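Local coordinates for protein transcriptional regulator AefR (Pseudomonas syringae pv. tomato, PDB 3CDL) that probably binds cis-regulatory DNA as a dimeric transcription factor of the TetR family, through a predicted helix-turn-helix motif, at residues 83-94 / 184-195; 132-140 / 152-160. All blocks are in the same frame, centred on the assembly; numbering follows the deposited sequence.

How the interactions relate
Both interactions pack helices within the AefR-like C-terminal domain, and both are partly buried. Along the chain, interaction 2 lies inside the loop closed by interaction 1. Interaction 1 joins helices far apart in sequence, 82-97 and 181-199. Interaction 2 joins helices 133-143 and 152-167, which follow one another closely. The two meet where Leu86 and Phe195 pack on Met159, and a probable hydrogen bond runs from Trp137 NE1 to Gln85 OE1. Interaction 1 is mainly aliphatic, with a valine methyl over the Trp91 ring and an arginine-asparagine bond at its rim. Interaction 2 instead has an aromatic stack and, in the conformer given, a Met-aromatic contact. Each also has residues that reach the second subunit.

Interaction 1: 83-94 / 184-195; sequences REQLLELLWGKM and QSNVVESALNMF
Leu192 packs as a knob into a hole formed by Arg83, Leu86, Leu87 and Leu90. Its CB and CG both touch Leu90 CD2. CD1 lies 3.7 Å from Leu87 CG and also over one face of the Arg83 guanidinium, toward its rim. CD2 turns to Leu86 CD2, at 4.2 Å.

One turn earlier, Val188 fills the next hole, among Leu87, Leu90, Trp91 and Met94. Its CG1, anti to the backbone N (chi1 174°), meets Leu90 CB at 3.5 Å and Leu87 CD2 at 3.6 Å. Its CG2 sits over the centre of the Trp91 six-membered ring in a CH-pi contact, 4.3 Å from the centroid. Ser185 CB and Gln184 OE1 lie at the indole edge; Gln184 NE2 is hydrogen-bonded to Leu179 O.

At the rim, the extended Arg83 chain carries NH1 to Asn193 OD1, a hydrogen bond of 2.6 Å with an N-H...O angle of 159°. NH2 adds a weak bond to the same oxygen. Asn193 and Phe195 also pack on the second subunit. The axes of segments 83-94 and 184-195 come within 9.9 Å, at 136°. This is knobs-into-holes packing of two steeply crossing helices in the all-helical C-terminal domain of a TetR-family regulator.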
loop_
_atom_site.group_PDB
_atom_site.type_symbol
_atom_site.label_atom_id
_atom_site.label_comp_id
_atom_site.label_asym_id
_atom_site.label_seq_id
_atom_site.Cartn_x
_atom_site.Cartn_y
_atom_site.Cartn_z
ATOM N N ARG B 83 -16.007 9.224 -20.159
ATOM C CA ARG B 83 -16.528 8.051 -19.490
ATOM C C ARG B 83 -16.137 6.768 -20.234
ATOM O O ARG B 83 -15.416 5.925 -19.693
ATOM C CB ARG B 83 -18.051 8.175 -19.367
ATOM C CG ARG B 83 -18.693 7.054 -18.603
ATOM C CD ARG B 83 -20.091 7.413 -18.181
ATOM N NE ARG B 83 -20.454 6.615 -17.014
ATOM C CZ ARG B 83 -20.456 7.057 -15.759
ATOM N NH1 ARG B 83 -20.796 6.222 -14.792
ATOM N NH2 ARG B 83 -20.137 8.319 -15.466
ATOM N N GLU B 84 -16.587 6.647 -21.484
ATOM C CA GLU B 84 -16.372 5.436 -22.274
ATOM C C GLU B 84 -14.899 5.047 -22.315
ATOM O O GLU B 84 -14.543 3.917 -21.977
ATOM C CB GLU B 84 -16.910 5.618 -23.694
ATOM C CG GLU B 84 -17.147 4.315 -24.419
ATOM C CD GLU B 84 -17.037 4.459 -25.921
ATOM O OE1 GLU B 84 -17.898 5.145 -26.534
ATOM O OE2 GLU B 84 -16.078 3.884 -26.491
ATOM N N GLN B 85 -14.052 5.993 -22.721
ATOM C CA GLN B 85 -12.610 5.767 -22.795
ATOM C C GLN B 85 -11.941 5.568 -21.436
ATOM O O GLN B 85 -11.057 4.743 -21.318
ATOM C CB GLN B 85 -11.900 6.860 -23.616
ATOM C CG GLN B 85 -12.046 8.310 -23.134
ATOM C CD GLN B 85 -11.548 9.325 -24.173
ATOM O OE1 GLN B 85 -10.389 9.290 -24.587
ATOM N NE2 GLN B 85 -12.425 10.228 -24.594
ATOM N N LEU B 86 -12.366 6.297 -20.409
ATOM C CA LEU B 86 -11.783 6.104 -19.079
ATOM C C LEU B 86 -12.231 4.779 -18.450
ATOM O O LEU B 86 -11.480 4.149 -17.721
ATOM C CB LEU B 86 -12.047 7.312 -18.148
ATOM C CG LEU B 86 -11.502 7.283 -16.703
ATOM C CD1 LEU B 86 -10.040 6.832 -16.600
ATOM C CD2 LEU B 86 -11.701 8.622 -16.007
ATOM N N LEU B 87 -13.450 4.350 -18.743
ATOM C CA LEU B 87 -13.896 3.022 -18.322
ATOM C C LEU B 87 -12.877 1.993 -18.797
ATOM O O LEU B 87 -12.336 1.250 -17.979
ATOM C CB LEU B 87 -15.286 2.678 -18.881
ATOM C CG LEU B 87 -16.372 2.170 -17.915
ATOM C CD1 LEU B 87 -17.501 1.520 -18.703
ATOM C CD2 LEU B 87 -15.875 1.237 -16.786
ATOM N N GLU B 88 -12.604 2.006 -20.106
ATOM C CA GLU B 88 -11.623 1.169 -20.781
ATOM C C GLU B 88 -10.209 1.198 -20.182
ATOM O O GLU B 88 -9.527 0.173 -20.144
ATOM C CB GLU B 88 -11.524 1.631 -22.224
ATOM C CG GLU B 88 -11.715 0.573 -23.243
ATOM C CD GLU B 88 -11.809 1.165 -24.642
ATOM O OE1 GLU B 88 -12.847 0.969 -25.318
ATOM O OE2 GLU B 88 -10.848 1.850 -25.060
ATOM N N LEU B 89 -9.757 2.371 -19.739
ATOM C CA LEU B 89 -8.444 2.492 -19.116
ATOM C C LEU B 89 -8.467 1.730 -17.800
ATOM O O LEU B 89 -7.576 0.939 -17.490
ATOM C CB LEU B 89 -8.092 3.965 -18.828
ATOM C CG LEU B 89 -7.363 4.818 -19.878
ATOM C CD1 LEU B 89 -8.341 5.472 -20.843
ATOM C CD2 LEU B 89 -6.483 5.893 -19.218
ATOM N N LEU B 90 -9.502 2.001 -17.019
ATOM C CA LEU B 90 -9.633 1.431 -15.694
ATOM C C LEU B 90 -9.713 -0.092 -15.774
ATOM O O LEU B 90 -9.152 -0.792 -14.924
ATOM C CB LEU B 90 -10.860 2.029 -15.013
ATOM C CG LEU B 90 -10.709 3.280 -14.144
ATOM C CD1 LEU B 90 -9.295 3.859 -14.081
ATOM C CD2 LEU B 90 -11.781 4.342 -14.471
ATOM N N TRP B 91 -10.387 -0.608 -16.792
ATOM C CA TRP B 91 -10.424 -2.043 -16.977
ATOM C C TRP B 91 -9.073 -2.647 -17.312
ATOM O O TRP B 91 -8.705 -3.674 -16.739
ATOM C CB TRP B 91 -11.504 -2.483 -17.966
ATOM C CG TRP B 91 -12.821 -2.748 -17.288
ATOM C CD1 TRP B 91 -13.967 -2.047 -17.455
ATOM C CD2 TRP B 91 -13.109 -3.758 -16.298
ATOM N NE1 TRP B 91 -14.968 -2.570 -16.672
ATOM C CE2 TRP B 91 -14.468 -3.614 -15.945
ATOM C CE3 TRP B 91 -12.355 -4.768 -15.685
ATOM C CZ2 TRP B 91 -15.097 -4.445 -15.010
ATOM C CZ3 TRP B 91 -12.983 -5.597 -14.751
ATOM C CH2 TRP B 91 -14.341 -5.423 -14.422
ATOM N N GLY B 92 -8.338 -2.027 -18.233
ATOM C CA GLY B 92 -6.939 -2.410 -18.489
ATOM C C GLY B 92 -6.112 -2.569 -17.210
ATOM O O GLY B 92 -5.551 -3.639 -16.949
ATOM N N LYS B 93 -6.047 -1.517 -16.399
ATOM C CA LYS B 93 -5.343 -1.597 -15.126
ATOM C C LYS B 93 -5.923 -2.641 -14.160
ATOM O O LYS B 93 -5.175 -3.241 -13.404
ATOM C CB LYS B 93 -5.284 -0.229 -14.448
ATOM C CG LYS B 93 -4.345 -0.130 -13.226
ATOM C CD LYS B 93 -2.914 -0.610 -13.537
ATOM C CE LYS B 93 -1.835 0.038 -12.674
ATOM N NZ LYS B 93 -2.135 0.153 -11.180
HETATM N N MSE B 94 -7.238 -2.866 -14.177
HETATM C CA MSE B 94 -7.842 -3.846 -13.282
HETATM C C MSE B 94 -7.531 -5.290 -13.705
HETATM O O MSE B 94 -7.306 -6.155 -12.868
HETATM C CB MSE B 94 -9.347 -3.620 -13.164
HETATM C CG MSE B 94 -10.082 -4.637 -12.288
HETATM SE SE MSE B 94 -9.437 -4.697 -10.396
HETATM C CE MSE B 94 -10.085 -2.947 -9.828
ATOM N N GLN B 184 -15.058 -6.391 -9.192
ATOM C CA GLN B 184 -14.140 -5.616 -10.037
ATOM C C GLN B 184 -14.772 -4.359 -10.671
ATOM O O GLN B 184 -14.172 -3.275 -10.589
ATOM C CB GLN B 184 -13.496 -6.494 -11.105
ATOM C CG GLN B 184 -12.182 -7.153 -10.705
ATOM C CD GLN B 184 -11.804 -8.257 -11.678
ATOM O OE1 GLN B 184 -11.691 -8.032 -12.893
ATOM N NE2 GLN B 184 -11.647 -9.474 -11.157
ATOM N N SER B 185 -15.959 -4.513 -11.279
ATOM C CA SER B 185 -16.659 -3.440 -11.998
ATOM C C SER B 185 -17.290 -2.506 -11.032
ATOM O O SER B 185 -17.442 -1.309 -11.291
ATOM C CB SER B 185 -17.753 -3.983 -12.916
ATOM O OG SER B 185 -18.609 -4.908 -12.271
ATOM N N ASN B 186 -17.673 -3.066 -9.901
ATOM C CA ASN B 186 -18.056 -2.269 -8.753
ATOM C C ASN B 186 -17.002 -1.212 -8.442
ATOM O O ASN B 186 -17.311 -0.014 -8.340
ATOM C CB ASN B 186 -18.156 -3.177 -7.555
ATOM C CG ASN B 186 -19.373 -2.929 -6.772
ATOM O OD1 ASN B 186 -19.449 -1.946 -6.010
ATOM N ND2 ASN B 186 -20.375 -3.812 -6.947
ATOM N N VAL B 187 -15.754 -1.658 -8.273
ATOM C CA VAL B 187 -14.720 -0.733 -7.863
ATOM C C VAL B 187 -14.375 0.183 -9.030
ATOM O O VAL B 187 -14.261 1.403 -8.853
ATOM C CB VAL B 187 -13.487 -1.395 -7.104
ATOM C CG1 VAL B 187 -13.930 -2.497 -6.154
ATOM C CG2 VAL B 187 -12.445 -1.883 -8.035
ATOM N N VAL B 188 -14.301 -0.374 -10.231
ATOM C CA VAL B 188 -14.015 0.453 -11.402
ATOM C C VAL B 188 -15.054 1.572 -11.542
ATOM O O VAL B 188 -14.714 2.757 -11.638
ATOM C CB VAL B 188 -14.012 -0.363 -12.705
ATOM C CG1 VAL B 188 -13.856 0.556 -13.890
ATOM C CG2 VAL B 188 -12.900 -1.378 -12.694
ATOM N N GLU B 189 -16.318 1.159 -11.537
ATOM C CA GLU B 189 -17.466 2.029 -11.718
ATOM C C GLU B 189 -17.470 3.209 -10.749
ATOM O O GLU B 189 -17.550 4.351 -11.210
ATOM C CB GLU B 189 -18.742 1.211 -11.565
ATOM C CG GLU B 189 -19.835 1.604 -12.513
ATOM C CD GLU B 189 -19.844 0.765 -13.777
ATOM O OE1 GLU B 189 -20.251 -0.422 -13.716
ATOM O OE2 GLU B 189 -19.473 1.307 -14.839
ATOM N N SER B 190 -17.378 2.956 -9.435
ATOM C CA SER B 190 -17.311 4.077 -8.493
ATOM C C SER B 190 -16.065 4.907 -8.623
ATOM O O SER B 190 -16.130 6.112 -8.428
ATOM C CB SER B 190 -17.539 3.716 -7.011
ATOM O OG SER B 190 -16.966 2.475 -6.715
ATOM N N ALA B 191 -14.943 4.283 -8.966
ATOM C CA ALA B 191 -13.704 5.035 -9.202
ATOM C C ALA B 191 -13.968 6.046 -10.275
ATOM O O ALA B 191 -13.796 7.243 -10.030
ATOM C CB ALA B 191 -12.560 4.122 -9.577
ATOM N N LEU B 192 -14.440 5.554 -11.431
ATOM C CA LEU B 192 -14.868 6.342 -12.593
ATOM C C LEU B 192 -15.789 7.485 -12.197
ATOM O O LEU B 192 -15.514 8.662 -12.486
ATOM C CB LEU B 192 -15.617 5.432 -13.587
ATOM C CG LEU B 192 -15.670 5.633 -15.119
ATOM C CD1 LEU B 192 -16.966 5.065 -15.722
ATOM C CD2 LEU B 192 -15.520 7.049 -15.553
ATOM N N ASN B 193 -16.897 7.118 -11.550
ATOM C CA ASN B 193 -17.935 8.059 -11.118
ATOM C C ASN B 193 -17.388 9.107 -10.168
ATOM O O ASN B 193 -17.695 10.289 -10.281
ATOM C CB ASN B 193 -19.090 7.310 -10.451
ATOM C CG ASN B 193 -20.052 6.702 -11.461
ATOM O OD1 ASN B 193 -20.336 7.301 -12.493
ATOM N ND2 ASN B 193 -20.559 5.503 -11.162
HETATM N N MSE B 194 -16.575 8.666 -9.227
HETATM C CA MSE B 194 -15.984 9.576 -8.277
HETATM C C MSE B 194 -15.008 10.496 -8.997
HETATM O O MSE B 194 -15.046 11.704 -8.811
HETATM C CB MSE B 194 -15.275 8.807 -7.170
HETATM C CG MSE B 194 -14.606 9.711 -6.168
HETATM SE SE MSE B 194 -14.337 8.829 -4.494
HETATM C CE MSE B 194 -15.636 7.389 -4.771
ATOM N N PHE B 195 -14.157 9.903 -9.830
ATOM C CA PHE B 195 -13.101 10.652 -10.495
ATOM C C PHE B 195 -13.720 11.700 -11.406
ATOM O O PHE B 195 -13.477 12.902 -11.248
ATOM C CB PHE B 195 -12.106 9.747 -11.262
ATOM C CG PHE B 195 -10.925 10.513 -11.833
ATOM C CD1 PHE B 195 -9.804 10.799 -11.034
ATOM C CD2 PHE B 195 -10.964 11.020 -13.133
ATOM C CE1 PHE B 195 -8.737 11.544 -11.539
ATOM C CE2 PHE B 195 -9.899 11.775 -13.645
ATOM C CZ PHE B 195 -8.781 12.031 -12.851
#

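Interaction 2: 132-140 / 152-160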
loop_
_atom_site.group_PDB
_atom_site.type_symbol
_atom_site.label_atom_id
_atom_site.label_comp_id
_atom_site.label_asym_id
_atom_site.label_seq_id
_atom_site.Cartn_x
_atom_site.Cartn_y
_atom_site.Cartn_z
ATOM N N GLU B 132 3.883 7.746 -17.549
ATOM C CA GLU B 132 2.941 6.662 -17.242
ATOM C C GLU B 132 1.528 6.949 -17.777
ATOM O O GLU B 132 1.195 8.105 -18.059
ATOM C CB GLU B 132 2.943 6.327 -15.741
ATOM C CG GLU B 132 1.963 7.107 -14.865
ATOM C CD GLU B 132 0.565 6.484 -14.835
ATOM O OE1 GLU B 132 0.430 5.241 -14.923
ATOM O OE2 GLU B 132 -0.409 7.248 -14.732
ATOM N N THR B 133 0.707 5.894 -17.892
ATOM C CA THR B 133 -0.505 5.894 -18.749
ATOM C C THR B 133 -1.628 6.840 -18.338
ATOM O O THR B 133 -2.074 7.657 -19.156
ATOM C CB THR B 133 -1.139 4.486 -18.883
ATOM O OG1 THR B 133 -0.124 3.486 -18.791
ATOM C CG2 THR B 133 -1.878 4.352 -20.225
ATOM N N PHE B 134 -2.098 6.690 -17.096
ATOM C CA PHE B 134 -3.220 7.474 -16.558
ATOM C C PHE B 134 -2.862 8.956 -16.609
ATOM O O PHE B 134 -3.681 9.794 -17.001
ATOM C CB PHE B 134 -3.578 7.027 -15.121
ATOM C CG PHE B 134 -4.244 5.652 -15.036
ATOM C CD1 PHE B 134 -4.839 5.230 -13.847
ATOM C CD2 PHE B 134 -4.294 4.791 -16.145
ATOM C CE1 PHE B 134 -5.455 3.976 -13.753
ATOM C CE2 PHE B 134 -4.912 3.532 -16.061
ATOM C CZ PHE B 134 -5.498 3.131 -14.869
ATOM N N SER B 135 -1.614 9.249 -16.253
ATOM C CA SER B 135 -1.043 10.575 -16.326
ATOM C C SER B 135 -1.111 11.152 -17.736
ATOM O O SER B 135 -1.619 12.250 -17.943
ATOM C CB SER B 135 0.402 10.499 -15.859
ATOM O OG SER B 135 0.835 11.752 -15.387
ATOM N N ALA B 136 -0.604 10.408 -18.711
ATOM C CA ALA B 136 -0.531 10.888 -20.084
ATOM C C ALA B 136 -1.912 11.323 -20.581
ATOM O O ALA B 136 -2.060 12.368 -21.224
ATOM C CB ALA B 136 0.059 9.805 -20.982
ATOM N N TRP B 137 -2.915 10.519 -20.249
ATOM C CA TRP B 137 -4.298 10.750 -20.635
ATOM C C TRP B 137 -4.869 12.001 -19.974
ATOM O O TRP B 137 -5.407 12.870 -20.666
ATOM C CB TRP B 137 -5.129 9.525 -20.251
ATOM C CG TRP B 137 -6.542 9.521 -20.757
ATOM C CD1 TRP B 137 -6.983 9.104 -21.992
ATOM C CD2 TRP B 137 -7.706 9.926 -20.032
ATOM N NE1 TRP B 137 -8.349 9.236 -22.072
ATOM C CE2 TRP B 137 -8.816 9.730 -20.878
ATOM C CE3 TRP B 137 -7.916 10.434 -18.744
ATOM C CZ2 TRP B 137 -10.114 10.037 -20.483
ATOM C CZ3 TRP B 137 -9.210 10.729 -18.349
ATOM C CH2 TRP B 137 -10.291 10.534 -19.217
ATOM N N ILE B 138 -4.748 12.085 -18.643
ATOM C CA ILE B 138 -5.241 13.238 -17.881
ATOM C C ILE B 138 -4.725 14.556 -18.464
ATOM O O ILE B 138 -5.501 15.489 -18.659
ATOM C CB ILE B 138 -4.931 13.114 -16.341
ATOM C CG1 ILE B 138 -5.777 12.010 -15.702
ATOM C CG2 ILE B 138 -5.186 14.426 -15.606
ATOM C CD1 ILE B 138 -5.114 11.311 -14.510
ATOM N N ARG B 139 -3.421 14.616 -18.738
ATOM C CA ARG B 139 -2.777 15.752 -19.402
ATOM C C ARG B 139 -3.397 16.038 -20.775
ATOM O O ARG B 139 -3.676 17.192 -21.096
ATOM C CB ARG B 139 -1.264 15.505 -19.524
ATOM C CG ARG B 139 -0.468 16.569 -20.295
ATOM C CD ARG B 139 1.043 16.570 -19.967
ATOM N NE ARG B 139 1.502 15.292 -19.428
ATOM C CZ ARG B 139 1.997 15.123 -18.204
ATOM N NH1 ARG B 139 2.355 13.902 -17.796
ATOM N NH2 ARG B 139 2.140 16.168 -17.388
ATOM N N ALA B 140 -3.614 14.998 -21.582
ATOM C CA ALA B 140 -4.274 15.173 -22.881
ATOM C C ALA B 140 -5.721 15.687 -22.745
ATOM O O ALA B 140 -6.113 16.655 -23.418
ATOM C CB ALA B 140 -4.229 13.885 -23.678
ATOM N N PRO B 152 -1.294 16.449 -13.384
ATOM C CA PRO B 152 -1.631 15.123 -13.934
ATOM C C PRO B 152 -1.241 13.943 -13.030
ATOM O O PRO B 152 -2.028 13.014 -12.865
ATOM C CB PRO B 152 -0.863 15.099 -15.258
ATOM C CG PRO B 152 -0.896 16.561 -15.704
ATOM C CD PRO B 152 -0.745 17.356 -14.427
ATOM N N GLY B 153 -0.053 14.011 -12.425
ATOM C CA GLY B 153 0.429 13.015 -11.472
ATOM C C GLY B 153 -0.377 12.956 -10.185
ATOM O O GLY B 153 -0.627 11.866 -9.648
ATOM N N PHE B 154 -0.777 14.108 -9.662
ATOM C CA PHE B 154 -1.658 14.137 -8.491
ATOM C C PHE B 154 -2.988 13.407 -8.793
ATOM O O PHE B 154 -3.472 12.585 -8.006
ATOM C CB PHE B 154 -1.879 15.590 -8.070
ATOM C CG PHE B 154 -2.519 15.748 -6.729
ATOM C CD1 PHE B 154 -1.740 15.823 -5.577
ATOM C CD2 PHE B 154 -3.914 15.838 -6.608
ATOM C CE1 PHE B 154 -2.324 15.970 -4.331
ATOM C CE2 PHE B 154 -4.520 15.996 -5.348
ATOM C CZ PHE B 154 -3.716 16.066 -4.214
ATOM N N ALA B 155 -3.546 13.658 -9.966
ATOM C CA ALA B 155 -4.830 13.107 -10.323
ATOM C C ALA B 155 -4.755 11.597 -10.588
ATOM O O ALA B 155 -5.639 10.837 -10.159
ATOM C CB ALA B 155 -5.393 13.849 -11.524
ATOM N N ALA B 156 -3.695 11.163 -11.261
ATOM C CA ALA B 156 -3.486 9.745 -11.578
ATOM C C ALA B 156 -3.343 8.886 -10.316
ATOM O O ALA B 156 -3.836 7.741 -10.259
ATOM C CB ALA B 156 -2.266 9.578 -12.503
ATOM N N THR B 157 -2.690 9.445 -9.298
ATOM C CA THR B 157 -2.474 8.744 -8.025
ATOM C C THR B 157 -3.788 8.363 -7.344
ATOM O O THR B 157 -3.964 7.233 -6.918
ATOM C CB THR B 157 -1.543 9.570 -7.117
ATOM O OG1 THR B 157 -0.348 9.849 -7.856
ATOM C CG2 THR B 157 -1.204 8.813 -5.796
ATOM N N GLN B 158 -4.703 9.317 -7.283
ATOM C CA GLN B 158 -6.054 9.116 -6.779
ATOM C C GLN B 158 -6.756 8.074 -7.632
ATOM O O GLN B 158 -7.330 7.098 -7.109
ATOM C CB GLN B 158 -6.815 10.443 -6.835
ATOM C CG GLN B 158 -6.192 11.557 -5.990
ATOM C CD GLN B 158 -6.954 12.850 -6.109
ATOM O OE1 GLN B 158 -7.481 13.336 -5.127
ATOM N NE2 GLN B 158 -7.040 13.408 -7.317
HETATM N N MSE B 159 -6.659 8.249 -8.952
HETATM C CA MSE B 159 -7.226 7.306 -9.912
HETATM C C MSE B 159 -6.785 5.884 -9.557
HETATM O O MSE B 159 -7.596 4.992 -9.402
HETATM C CB MSE B 159 -6.761 7.671 -11.331
HETATM C CG MSE B 159 -7.851 7.639 -12.394
HETATM SE SE MSE B 159 -7.185 7.719 -14.241
HETATM C CE MSE B 159 -8.276 9.161 -14.910
ATOM N N HIS B 160 -5.466 5.706 -9.448
ATOM C CA HIS B 160 -4.835 4.427 -9.147
ATOM C C HIS B 160 -5.180 3.876 -7.777
ATOM O O HIS B 160 -5.427 2.668 -7.646
ATOM C CB HIS B 160 -3.323 4.524 -9.314
ATOM C CG HIS B 160 -2.875 4.275 -10.716
ATOM N ND1 HIS B 160 -2.335 5.265 -11.517
ATOM C CD2 HIS B 160 -2.901 3.150 -11.472
ATOM C CE1 HIS B 160 -2.029 4.755 -12.701
ATOM N NE2 HIS B 160 -2.374 3.477 -12.707
#
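Phe134 and His160 form an offset stack, the main aromatic contact between helices 133-143 and 152-167. Their centroids are 3.9 Å apart and the planes differ by 10°. Phe134 CG is anti to its carbonyl carbon (chi1 -71°), and each ring lies over a face of the other, displaced toward the rim. The closest approach of the two rings is doubtful. Met159 is a selenomethionine; in the conformer given, its selenium approaches the Phe134 ring obliquely, 4.1 Å from the centroid, as a Met-aromatic contact. Lys93 of helix 82-97 touches both stacked rings.

The aliphatic contacts centre on Ile138, a knob among Pro152, Ala155, Ala156 and Met159. Its CD1 lies 3.9 Å from Ala155 CB and, in the same conformer, meets Met159 CE tip to tip at 3.8 Å. The segment axes come within 8.4 Å, consistent with the small Ala155 and Ala156 at the interface. Phe195 of helix 181-199 covers Ile138, Ala155 and Met159.

Polar groups lie at the margins. The Arg139 guanidinium lays one face over the Pro152 ring, and Arg139 NH2 lies 3.5 Å from Pro152 CG. Glu132 OE2 accepts a hydrogen bond of 2.8 Å from Ser135 N, coming from above the carboxylate plane. The same carboxylate stands beside His160, with Glu132 OE1 3.3 Å from His160 CE1.

No hydrogen bond crosses between the two segments. Their cohesion therefore rests on ring stacking and apolar packing, while Glu132 and Lys93 would probably pull the ionisation of His160 in opposite directions.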